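Local coordinates for Non-reducing end alpha-L-arabinofuranosidase BoGH43B (Bacteroides ovatus, PDB 5JOZ), which cleaves terminal non-reducing alpha-L-arabinofuranoside residues from xyloglucan side branches, helping to degrade this polysaccharide, at residues G145-G150 with L163-G169; L170-E176 with S191-G195; S217-L223 with W282-G286. The contacts are given in a common frame with arbitrary orientation. Numbering follows the deposited sequence.

How the interactions relate
All three contacts belong to the five-bladed beta-propeller of the family 43 catalytic domain. Interaction 1 pairs the last two strands of one blade. Interaction 2 follows directly, carrying the chain into the next blade, and interaction 3 fastens that blade's exit loop to the last blade. Interactions 1 and 2, centres about 14 Å apart, touch where Phe-147 CZ lies 3.8 Å from Pro-175 CB and Gly-169 CA lies 3.2 Å from Glu-193 OE2. Interactions 2 and 3 meet at Leu-170 CD1 and Asn-220 ND2, 3.3 Å apart. Interaction 2 holds Glu-176, the probable proton donor; the side chain of Phe-147 lies about 7 Å from that of Glu-176, nearest atoms.

Interaction 1. Residues G145-G150 with L163-G169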
ATOM      1  N   GLY A 145     -11.814  20.796  -9.415  1.00 38.05           N
ATOM      2  CA  GLY A 145     -10.885  21.786  -8.863  1.00 41.09           C
ATOM      3  C   GLY A 145     -11.243  22.403  -7.514  1.00 40.84           C
ATOM      4  O   GLY A 145     -10.441  23.160  -6.969  1.00 45.24           O
ATOM      5  N   SER A 146     -12.415  22.076  -6.962  1.00 36.35           N
ATOM      6  CA  SER A 146     -12.920  22.708  -5.735  1.00 34.45           C
ATOM      7  C   SER A 146     -12.945  21.753  -4.548  1.00 34.89           C
ATOM      8  O   SER A 146     -12.909  20.537  -4.739  1.00 30.49           O
ATOM      9  CB  SER A 146     -14.316  23.259  -5.991  1.00 38.81           C
ATOM     10  OG  SER A 146     -14.277  24.240  -7.020  1.00 45.51           O
ATOM     11  N   PHE A 147     -12.997  22.306  -3.329  1.00 30.59           N
ATOM     12  CA  PHE A 147     -13.111  21.495  -2.101  1.00 32.84           C
ATOM     13  C   PHE A 147     -14.471  21.708  -1.439  1.00 32.55           C
ATOM     14  O   PHE A 147     -14.917  22.845  -1.321  1.00 31.38           O
ATOM     15  CB  PHE A 147     -12.006  21.832  -1.104  1.00 29.61           C
ATOM     16  CG  PHE A 147     -10.630  21.552  -1.615  1.00 29.31           C
ATOM     17  CD1 PHE A 147     -10.285  20.274  -2.051  1.00 31.43           C
ATOM     18  CD2 PHE A 147      -9.670  22.554  -1.657  1.00 29.70           C
ATOM     19  CE1 PHE A 147      -9.013  20.003  -2.538  1.00 33.01           C
ATOM     20  CE2 PHE A 147      -8.390  22.291  -2.140  1.00 35.10           C
ATOM     21  CZ  PHE A 147      -8.063  21.013  -2.582  1.00 35.71           C
ATOM     22  N   LEU A 148     -15.103  20.615  -1.006  1.00 28.39           N
ATOM     23  CA  LEU A 148     -16.464  20.634  -0.457  1.00 27.43           C
ATOM     24  C   LEU A 148     -16.428  20.276   1.006  1.00 25.81           C
ATOM     25  O   LEU A 148     -15.846  19.264   1.375  1.00 27.54           O
ATOM     26  CB  LEU A 148     -17.346  19.621  -1.179  1.00 26.21           C
ATOM     27  CG  LEU A 148     -17.413  19.750  -2.695  1.00 27.92           C
ATOM     28  CD1 LEU A 148     -18.255  18.621  -3.273  1.00 28.59           C
ATOM     29  CD2 LEU A 148     -17.944  21.110  -3.121  1.00 27.69           C
ATOM     30  N   LEU A 149     -17.047  21.101   1.838  1.00 26.74           N
ATOM     31  CA  LEU A 149     -17.150  20.835   3.265  1.00 27.98           C
ATOM     32  C   LEU A 149     -18.609  20.546   3.630  1.00 32.72           C
ATOM     33  O   LEU A 149     -19.523  21.126   3.045  1.00 39.54           O
ATOM     34  CB  LEU A 149     -16.643  22.032   4.066  1.00 26.05           C
ATOM     35  CG  LEU A 149     -16.400  21.790   5.558  1.00 27.81           C
ATOM     36  CD1 LEU A 149     -15.247  20.814   5.810  1.00 27.42           C
ATOM     37  CD2 LEU A 149     -16.129  23.123   6.241  1.00 29.30           C
ATOM     38  N   GLY A 150     -18.799  19.657   4.602  1.00 32.15           N
ATOM     39  CA  GLY A 150     -20.114  19.292   5.138  1.00 31.86           C
ATOM     40  C   GLY A 150     -19.965  18.777   6.567  1.00 35.62           C
ATOM     41  O   GLY A 150     -18.844  18.635   7.070  1.00 37.22           O
ATOM     42  N   LEU A 163     -23.017  19.217   1.992  1.00 42.10           N
ATOM     43  CA  LEU A 163     -21.825  19.616   1.273  1.00 42.59           C
ATOM     44  C   LEU A 163     -22.016  20.944   0.569  1.00 43.25           C
ATOM     45  O   LEU A 163     -23.038  21.149  -0.074  1.00 50.99           O
ATOM     46  CB  LEU A 163     -21.473  18.583   0.198  1.00 40.18           C
ATOM     47  CG  LEU A 163     -21.091  17.172   0.620  1.00 45.26           C
ATOM     48  CD1 LEU A 163     -20.669  16.394  -0.613  1.00 42.90           C
ATOM     49  CD2 LEU A 163     -19.980  17.185   1.654  1.00 50.79           C
ATOM     50  N   ARG A 164     -21.023  21.826   0.679  1.00 44.08           N
ATOM     51  CA  ARG A 164     -20.933  23.009  -0.180  1.00 44.01           C
ATOM     52  C   ARG A 164     -19.476  23.394  -0.456  1.00 42.70           C
ATOM     53  O   ARG A 164     -18.585  23.099   0.349  1.00 35.20           O
ATOM     54  CB  ARG A 164     -21.685  24.178   0.451  1.00 49.38           C
ATOM     55  CG  ARG A 164     -20.989  24.845   1.630  1.00 52.90           C
ATOM     56  CD  ARG A 164     -21.997  25.514   2.555  1.00 59.84           C
ATOM     57  NE  ARG A 164     -22.703  24.519   3.366  1.00 67.57           N
ATOM     58  CZ  ARG A 164     -23.842  24.723   4.027  1.00 75.57           C
ATOM     59  NH1 ARG A 164     -24.462  25.908   4.003  1.00 75.18           N
ATOM     60  NH2 ARG A 164     -24.372  23.719   4.727  1.00 79.88           N
ATOM     61  N   LYS A 165     -19.254  24.061  -1.589  1.00 38.62           N
ATOM     62  CA  LYS A 165     -17.935  24.598  -1.946  1.00 43.14           C
ATOM     63  C   LYS A 165     -17.493  25.662  -0.925  1.00 44.81           C
ATOM     64  O   LYS A 165     -18.234  26.619  -0.644  1.00 37.85           O
ATOM     65  CB  LYS A 165     -17.960  25.174  -3.371  1.00 47.10           C
ATOM     66  CG  LYS A 165     -16.666  25.818  -3.875  1.00 52.17           C
ATOM     67  CD  LYS A 165     -16.837  26.288  -5.327  1.00 59.32           C
ATOM     68  CE  LYS A 165     -15.835  27.358  -5.761  1.00 62.18           C
ATOM     69  NZ  LYS A 165     -14.516  26.805  -6.189  1.00 62.90           N
ATOM     70  N   VAL A 166     -16.305  25.453  -0.355  1.00 34.66           N
ATOM     71  CA  VAL A 166     -15.687  26.395   0.589  1.00 32.75           C
ATOM     72  C   VAL A 166     -14.359  26.987   0.093  1.00 32.47           C
ATOM     73  O   VAL A 166     -13.964  28.063   0.527  1.00 34.54           O
ATOM     74  CB  VAL A 166     -15.459  25.752   1.983  1.00 32.31           C
ATOM     75  CG1 VAL A 166     -16.773  25.304   2.584  1.00 32.65           C
ATOM     76  CG2 VAL A 166     -14.475  24.576   1.926  1.00 31.64           C
ATOM     77  N   ALA A 167     -13.648  26.283  -0.781  1.00 36.72           N
ATOM     78  CA  ALA A 167     -12.349  26.759  -1.280  1.00 35.66           C
ATOM     79  C   ALA A 167     -12.051  26.030  -2.567  1.00 31.48           C
ATOM     80  O   ALA A 167     -12.889  25.282  -3.041  1.00 32.42           O
ATOM     81  CB  ALA A 167     -11.257  26.489  -0.248  1.00 33.47           C
ATOM     82  N   SER A 168     -10.870  26.247  -3.133  1.00 34.63           N
ATOM     83  CA  SER A 168     -10.423  25.460  -4.276  1.00 35.92           C
ATOM     84  C   SER A 168      -8.910  25.244  -4.254  1.00 37.65           C
ATOM     85  O   SER A 168      -8.207  25.652  -3.318  1.00 39.77           O
ATOM     86  CB  SER A 168     -10.881  26.132  -5.581  1.00 42.12           C
ATOM     87  OG  SER A 168      -9.963  27.105  -6.028  1.00 47.76           O
ATOM     88  N   GLY A 169      -8.414  24.567  -5.278  1.00 35.87           N
ATOM     89  CA  GLY A 169      -6.982  24.403  -5.449  1.00 39.22           C
ATOM     90  C   GLY A 169      -6.360  25.740  -5.781  1.00 34.92           C
ATOM     91  O   GLY A 169      -7.060  26.661  -6.209  1.00 34.93           O
TER
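Five backbone hydrogen bonds join 145-150 to 163-169, the two outer strands of a propeller blade, which run antiparallel, the N-to-C directions of the two short segments 130° apart. Leu-149 and Arg-164 exchange a reciprocal pair, Leu-149 N to Arg-164 O and Arg-164 N to Leu-149 O, both 2.9 Å. Phe-147 N gives to Ala-167 O at 3.0 Å, yet Phe-147 O receives Val-166 N at 3.1 Å: the register slips by one residue here, a beta bulge that inserts Val-166. Beyond it Gly-169 N reaches Gly-145 O at 3.0 Å, extending the pairing past the strand ends.

One side-chain hydrogen bond is added, from Lys-165 NZ to Ser-146 OG at 2.7 Å.

Apolar contacts fill in around the backbone. Val-166 CG1 packs on Leu-149 CB at 3.6 Å, and Leu-148 CD1 meets Leu-163 CD1 at 4.2 Å on the side that also bears Ser-146 and Lys-165. Phe-147 and Leu-149 point to the opposite face; there Phe-147 reaches Ile-189 and Ser-191 of the following blade. The backbone bonds thus bind the hairpin within its blade, while Phe-147 carries hydrophobic packing across to the neighbour.

Interaction 2. Residues L170-E176 with S191-G195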
ATOM      1  N   LEU A 170      -5.046  25.825  -5.588  1.00 37.02           N
ATOM      2  CA  LEU A 170      -4.280  27.070  -5.696  1.00 38.04           C
ATOM      3  C   LEU A 170      -3.486  27.233  -7.001  1.00 39.35           C
ATOM      4  O   LEU A 170      -2.478  27.929  -7.010  1.00 43.51           O
ATOM      5  CB  LEU A 170      -3.338  27.184  -4.491  1.00 34.39           C
ATOM      6  CG  LEU A 170      -3.993  26.928  -3.132  1.00 40.16           C
ATOM      7  CD1 LEU A 170      -2.977  27.052  -2.004  1.00 37.96           C
ATOM      8  CD2 LEU A 170      -5.170  27.881  -2.907  1.00 39.73           C
ATOM      9  N   GLY A 171      -3.955  26.628  -8.097  1.00 48.18           N
ATOM     10  CA  GLY A 171      -3.306  26.749  -9.418  1.00 47.47           C
ATOM     11  C   GLY A 171      -2.771  25.456 -10.025  1.00 46.06           C
ATOM     12  O   GLY A 171      -2.725  25.319 -11.248  1.00 44.53           O
ATOM     13  N   GLY A 172      -2.365  24.512  -9.178  1.00 43.86           N
ATOM     14  CA  GLY A 172      -1.753  23.266  -9.634  1.00 38.46           C
ATOM     15  C   GLY A 172      -2.735  22.173 -10.028  1.00 41.99           C
ATOM     16  O   GLY A 172      -3.921  22.207  -9.652  1.00 40.08           O
ATOM     17  N   SER A 173      -2.209  21.195 -10.768  1.00 41.29           N
ATOM     18  CA  SER A 173      -2.958  20.023 -11.258  1.00 44.49           C
ATOM     19  C   SER A 173      -3.624  19.174 -10.179  1.00 43.27           C
ATOM     20  O   SER A 173      -3.075  19.012  -9.097  1.00 35.05           O
ATOM     21  CB  SER A 173      -2.029  19.100 -12.067  1.00 40.08           C
ATOM     22  OG  SER A 173      -1.808  19.643 -13.351  1.00 46.96           O
ATOM     23  N   SER A 174      -4.796  18.629 -10.522  1.00 47.00           N
ATOM     24  CA  SER A 174      -5.504  17.614  -9.736  1.00 52.29           C
ATOM     25  C   SER A 174      -5.488  17.871  -8.228  1.00 52.81           C
ATOM     26  O   SER A 174      -4.817  17.152  -7.478  1.00 47.65           O
ATOM     27  CB  SER A 174      -4.929  16.225 -10.045  1.00 56.37           C
ATOM     28  OG  SER A 174      -4.975  15.964 -11.433  1.00 60.53           O
ATOM     29  N   PRO A 175      -6.207  18.916  -7.780  1.00 54.74           N
ATOM     30  CA  PRO A 175      -6.291  19.163  -6.346  1.00 47.91           C
ATOM     31  C   PRO A 175      -6.815  17.922  -5.637  1.00 42.20           C
ATOM     32  O   PRO A 175      -7.927  17.465  -5.907  1.00 46.11           O
ATOM     33  CB  PRO A 175      -7.262  20.342  -6.247  1.00 53.77           C
ATOM     34  CG  PRO A 175      -7.109  21.049  -7.546  1.00 54.70           C
ATOM     35  CD  PRO A 175      -6.909  19.959  -8.553  1.00 57.51           C
ATOM     36  N   GLU A 176      -5.972  17.364  -4.783  1.00 39.06           N
ATOM     37  CA  GLU A 176      -6.215  16.089  -4.139  1.00 39.28           C
ATOM     38  C   GLU A 176      -5.934  16.220  -2.648  1.00 33.95           C
ATOM     39  O   GLU A 176      -5.453  17.243  -2.176  1.00 28.56           O
ATOM     40  CB  GLU A 176      -5.300  15.009  -4.750  1.00 44.31           C
ATOM     41  CG  GLU A 176      -5.832  14.334  -6.010  1.00 55.49           C
ATOM     42  CD  GLU A 176      -5.342  12.900  -6.156  1.00 65.95           C
ATOM     43  OE1 GLU A 176      -4.317  12.678  -6.838  1.00 70.57           O
ATOM     44  OE2 GLU A 176      -5.977  11.993  -5.569  1.00 55.71           O
ATOM     45  N   SER A 191      -3.646  20.502   1.311  1.00 26.33           N
ATOM     46  CA  SER A 191      -3.981  19.646   0.175  1.00 26.92           C
ATOM     47  C   SER A 191      -2.775  19.415  -0.727  1.00 25.68           C
ATOM     48  O   SER A 191      -1.728  20.036  -0.562  1.00 26.16           O
ATOM     49  CB  SER A 191      -5.125  20.290  -0.612  1.00 27.03           C
ATOM     50  OG  SER A 191      -4.744  21.578  -1.065  1.00 23.82           O
ATOM     51  N   ALA A 192      -2.955  18.514  -1.680  1.00 26.03           N
ATOM     52  CA  ALA A 192      -1.930  18.132  -2.635  1.00 31.51           C
ATOM     53  C   ALA A 192      -2.297  18.638  -4.031  1.00 32.71           C
ATOM     54  O   ALA A 192      -3.476  18.701  -4.369  1.00 32.00           O
ATOM     55  CB  ALA A 192      -1.779  16.616  -2.641  1.00 34.07           C
ATOM     56  N   GLU A 193      -1.278  19.000  -4.819  1.00 33.22           N
ATOM     57  CA  GLU A 193      -1.424  19.481  -6.207  1.00 38.01           C
ATOM     58  C   GLU A 193      -0.188  19.123  -7.009  1.00 38.95           C
ATOM     59  O   GLU A 193       0.838  18.798  -6.430  1.00 37.89           O
ATOM     60  CB  GLU A 193      -1.537  21.012  -6.264  1.00 42.49           C
ATOM     61  CG  GLU A 193      -2.608  21.594  -5.392  1.00 43.26           C
ATOM     62  CD  GLU A 193      -2.828  23.075  -5.579  1.00 44.25           C
ATOM     63  OE1 GLU A 193      -1.944  23.788  -6.110  1.00 35.27           O
ATOM     64  OE2 GLU A 193      -3.922  23.522  -5.165  1.00 48.20           O
ATOM     65  N   GLY A 194      -0.277  19.241  -8.335  1.00 48.13           N
ATOM     66  CA  GLY A 194       0.855  18.978  -9.234  1.00 50.48           C
ATOM     67  C   GLY A 194       0.762  17.660  -9.986  1.00 54.11           C
ATOM     68  O   GLY A 194       1.197  17.584 -11.136  1.00 54.72           O
ATOM     69  N   GLY A 195       0.220  16.627  -9.332  1.00 58.66           N
ATOM     70  CA  GLY A 195      -0.037  15.316  -9.954  1.00 67.06           C
ATOM     71  C   GLY A 195       0.647  14.164  -9.232  1.00 77.06           C
ATOM     72  O   GLY A 195       0.898  14.237  -8.033  1.00 73.79           O
TER
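Here the chain passes from one propeller blade to the next: the loop 170-175 leads into the innermost strand of the new blade, which pairs antiparallel with the strand ending at Glu-193. Glu-176 and Ala-192 form a hydrogen-bonded pair, Glu-176 N to Ala-192 O at 2.9 Å and Ala-192 N to Glu-176 O at 2.8 Å, so the backbone NH and carbonyl of the inferred proton donor are both satisfied. Its carboxylate is not used in this contact; OE2 lies close to OD2 of Asp-126, the residue thought to modulate its pKa. Earlier in the loop, Ser-173 O accepts Gly-194 N at 2.9 Å.

The buried carboxylate of Glu-193 serves the loop instead, taking a backbone NH on each oxygen: Leu-170 N reaches OE2 at 2.6 Å and Gly-172 N reaches OE1 at 3.2 Å. That holds the turn around Gly-171, whose positive phi suits glycine. At Gly-172 the fit is tight: a CB there would sit only 2.9 Å from Glu-193 OE1.

Interaction 3. Residues S217-L223 with W282-G286; sequences SPVNPVL and WPKVG
A cis peptide bond joins Asn-220 to Pro-221, and the amine of Lys-284 is held by the carbonyls of the peptide groups before and after this bond: Lys-284 NZ donates to Val-219 O at 3.0 Å and to Pro-221 O at 2.8 Å. The lysine is extended through chi1-chi3 (all t) and bends at chi4 (p). Ser-217 to Asn-220 make a type I turn, and Ser-217 OG (chi1 t) accepts Val-219 N at 3.0 Å, an ST turn. Val-222 (phi/psi -73/-47) bends the chain between extended Pro-221 (-84/165) and Leu-223 (-150/138).

The two segments run in the same direction, Ser-217 facing Trp-282 (CA-CA 6.5 Å), Val-222 facing Lys-284 (CA-CA 4.6 Å) and Leu-223 facing Val-285 (CA-CA 5.7 Å). The contact joins consecutive blades of the beta-propeller: 217-223 leaves the outer edge of one blade, and 282-286 carries the short outermost strand of the last, around Pro-283 and Lys-284. One backbone hydrogen bond crosses, Val-285 N to Val-222 O at 3.1 Å.

Trp-282 (chi1 m, chi2 109°) lays one ring face under the turn in two CH-pi contacts: Ser-217 CA stands 3.6 Å above the six-membered ring centroid, and Pro-218 CD 3.3 Å above that of the five-membered ring. A water bridges Ser-217 OG (2.6 Å) and Pro-283 O (2.8 Å), donating to the latter. Leu-223 CD2 packs on Val-285 CG2 at 3.8 Å.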
ATOM      1  N   SER A 217      -1.373  30.337   1.769  1.00 29.72           N
ATOM      2  CA  SER A 217      -0.150  30.575   2.527  1.00 27.55           C
ATOM      3  C   SER A 217       0.829  31.397   1.698  1.00 27.12           C
ATOM      4  O   SER A 217       0.972  31.147   0.496  1.00 28.87           O
ATOM      5  CB  SER A 217       0.526  29.267   2.919  1.00 26.84           C
ATOM      6  OG  SER A 217       1.773  29.508   3.546  1.00 23.52           O
ATOM      7  N   PRO A 218       1.512  32.361   2.339  1.00 24.75           N
ATOM      8  CA  PRO A 218       2.601  33.073   1.665  1.00 27.18           C
ATOM      9  C   PRO A 218       3.898  32.257   1.561  1.00 27.63           C
ATOM     10  O   PRO A 218       4.833  32.689   0.893  1.00 27.35           O
ATOM     11  CB  PRO A 218       2.823  34.306   2.555  1.00 28.06           C
ATOM     12  CG  PRO A 218       2.406  33.877   3.918  1.00 29.68           C
ATOM     13  CD  PRO A 218       1.335  32.817   3.733  1.00 27.33           C
ATOM     14  N   VAL A 219       3.973  31.114   2.237  1.00 27.87           N
ATOM     15  CA  VAL A 219       5.137  30.246   2.139  1.00 27.17           C
ATOM     16  C   VAL A 219       4.746  28.864   1.601  1.00 29.74           C
ATOM     17  O   VAL A 219       5.357  27.864   1.944  1.00 30.96           O
ATOM     18  CB  VAL A 219       5.917  30.178   3.474  1.00 27.58           C
ATOM     19  CG1 VAL A 219       6.387  31.577   3.872  1.00 25.66           C
ATOM     20  CG2 VAL A 219       5.105  29.528   4.598  1.00 27.10           C
ATOM     21  N   ASN A 220       3.744  28.820   0.722  1.00 32.52           N
ATOM     22  CA  ASN A 220       3.518  27.626  -0.095  1.00 33.79           C
ATOM     23  C   ASN A 220       4.739  27.338  -0.992  1.00 34.34           C
ATOM     24  O   ASN A 220       5.393  28.281  -1.438  1.00 33.12           O
ATOM     25  CB  ASN A 220       2.252  27.758  -0.936  1.00 28.37           C
ATOM     26  CG  ASN A 220       1.009  27.298  -0.184  1.00 34.06           C
ATOM     27  OD1 ASN A 220       1.097  26.481   0.733  1.00 27.77           O
ATOM     28  ND2 ASN A 220      -0.155  27.822  -0.565  1.00 34.22           N
ATOM     29  N   PRO A 221       5.080  26.068  -1.229  1.00 30.24           N
ATOM     30  CA  PRO A 221       4.402  24.896  -0.697  1.00 29.15           C
ATOM     31  C   PRO A 221       4.863  24.489   0.706  1.00 29.73           C
ATOM     32  O   PRO A 221       5.930  24.907   1.176  1.00 26.75           O
ATOM     33  CB  PRO A 221       4.803  23.813  -1.695  1.00 31.56           C
ATOM     34  CG  PRO A 221       6.176  24.195  -2.108  1.00 30.62           C
ATOM     35  CD  PRO A 221       6.284  25.689  -1.989  1.00 32.43           C
ATOM     36  N   VAL A 222       4.063  23.639   1.345  1.00 26.05           N
ATOM     37  CA  VAL A 222       4.362  23.133   2.678  1.00 25.59           C
ATOM     38  C   VAL A 222       5.503  22.111   2.604  1.00 28.31           C
ATOM     39  O   VAL A 222       6.452  22.150   3.399  1.00 28.15           O
ATOM     40  CB  VAL A 222       3.103  22.520   3.323  1.00 26.12           C
ATOM     41  CG1 VAL A 222       3.446  21.801   4.624  1.00 25.67           C
ATOM     42  CG2 VAL A 222       2.056  23.615   3.554  1.00 25.96           C
ATOM     43  N   LEU A 223       5.389  21.187   1.663  1.00 30.95           N
ATOM     44  CA  LEU A 223       6.464  20.234   1.394  1.00 35.38           C
ATOM     45  C   LEU A 223       6.445  19.841  -0.076  1.00 32.46           C
ATOM     46  O   LEU A 223       5.379  19.700  -0.666  1.00 27.53           O
ATOM     47  CB  LEU A 223       6.413  19.009   2.327  1.00 30.97           C
ATOM     48  CG  LEU A 223       5.067  18.308   2.494  1.00 35.23           C
ATOM     49  CD1 LEU A 223       4.832  17.217   1.462  1.00 39.57           C
ATOM     50  CD2 LEU A 223       4.993  17.697   3.881  1.00 40.62           C
ATOM     51  N   TRP A 282       1.885  30.075   9.771  1.00 26.91           N
ATOM     52  CA  TRP A 282       1.930  29.286   8.538  1.00 27.97           C
ATOM     53  C   TRP A 282       2.981  28.178   8.641  1.00 26.97           C
ATOM     54  O   TRP A 282       4.123  28.439   9.032  1.00 22.39           O
ATOM     55  CB  TRP A 282       2.230  30.178   7.331  1.00 29.76           C
ATOM     56  CG  TRP A 282       1.144  31.160   6.997  1.00 28.55           C
ATOM     57  CD1 TRP A 282       1.189  32.511   7.174  1.00 29.47           C
ATOM     58  CD2 TRP A 282      -0.140  30.876   6.424  1.00 29.13           C
ATOM     59  NE1 TRP A 282       0.016  33.084   6.766  1.00 28.74           N
ATOM     60  CE2 TRP A 282      -0.817  32.109   6.288  1.00 31.05           C
ATOM     61  CE3 TRP A 282      -0.793  29.700   6.024  1.00 30.64           C
ATOM     62  CZ2 TRP A 282      -2.112  32.204   5.755  1.00 31.84           C
ATOM     63  CZ3 TRP A 282      -2.077  29.789   5.494  1.00 27.54           C
ATOM     64  CH2 TRP A 282      -2.721  31.038   5.358  1.00 32.05           C
ATOM     65  N   PRO A 283       2.608  26.933   8.287  1.00 27.71           N
ATOM     66  CA  PRO A 283       3.517  25.805   8.462  1.00 28.69           C
ATOM     67  C   PRO A 283       4.426  25.553   7.251  1.00 26.31           C
ATOM     68  O   PRO A 283       4.036  25.813   6.112  1.00 26.21           O
ATOM     69  CB  PRO A 283       2.553  24.640   8.635  1.00 29.42           C
ATOM     70  CG  PRO A 283       1.437  24.988   7.707  1.00 30.97           C
ATOM     71  CD  PRO A 283       1.353  26.492   7.659  1.00 27.52           C
ATOM     72  N   LYS A 284       5.630  25.056   7.504  1.00 25.12           N
ATOM     73  CA  LYS A 284       6.504  24.600   6.429  1.00 30.46           C
ATOM     74  C   LYS A 284       7.510  23.566   6.937  1.00 30.37           C
ATOM     75  O   LYS A 284       7.969  23.642   8.075  1.00 31.33           O
ATOM     76  CB  LYS A 284       7.242  25.786   5.798  1.00 34.29           C
ATOM     77  CG  LYS A 284       7.894  25.480   4.450  1.00 35.79           C
ATOM     78  CD  LYS A 284       8.706  26.662   3.930  1.00 40.81           C
ATOM     79  CE  LYS A 284       9.155  26.477   2.478  1.00 39.83           C
ATOM     80  NZ  LYS A 284       8.104  26.724   1.451  1.00 35.02           N
ATOM     81  N   VAL A 285       7.855  22.608   6.083  1.00 28.13           N
ATOM     82  CA  VAL A 285       8.939  21.670   6.381  1.00 26.52           C
ATOM     83  C   VAL A 285      10.251  22.345   6.011  1.00 27.78           C
ATOM     84  O   VAL A 285      10.477  22.617   4.842  1.00 25.90           O
ATOM     85  CB  VAL A 285       8.763  20.352   5.592  1.00 24.59           C
ATOM     86  CG1 VAL A 285       9.995  19.458   5.721  1.00 23.39           C
ATOM     87  CG2 VAL A 285       7.499  19.636   6.057  1.00 23.13           C
ATOM     88  N   GLY A 286      11.102  22.628   7.001  1.00 32.42           N
ATOM     89  CA  GLY A 286      12.410  23.242   6.754  1.00 33.17           C
ATOM     90  C   GLY A 286      12.314  24.652   6.177  1.00 42.07           C
ATOM     91  O   GLY A 286      11.290  25.331   6.330  1.00 39.10           O
TER
HETATM   92  O   HOH W   1       2.887  27.174   3.979  1.00 32.79           O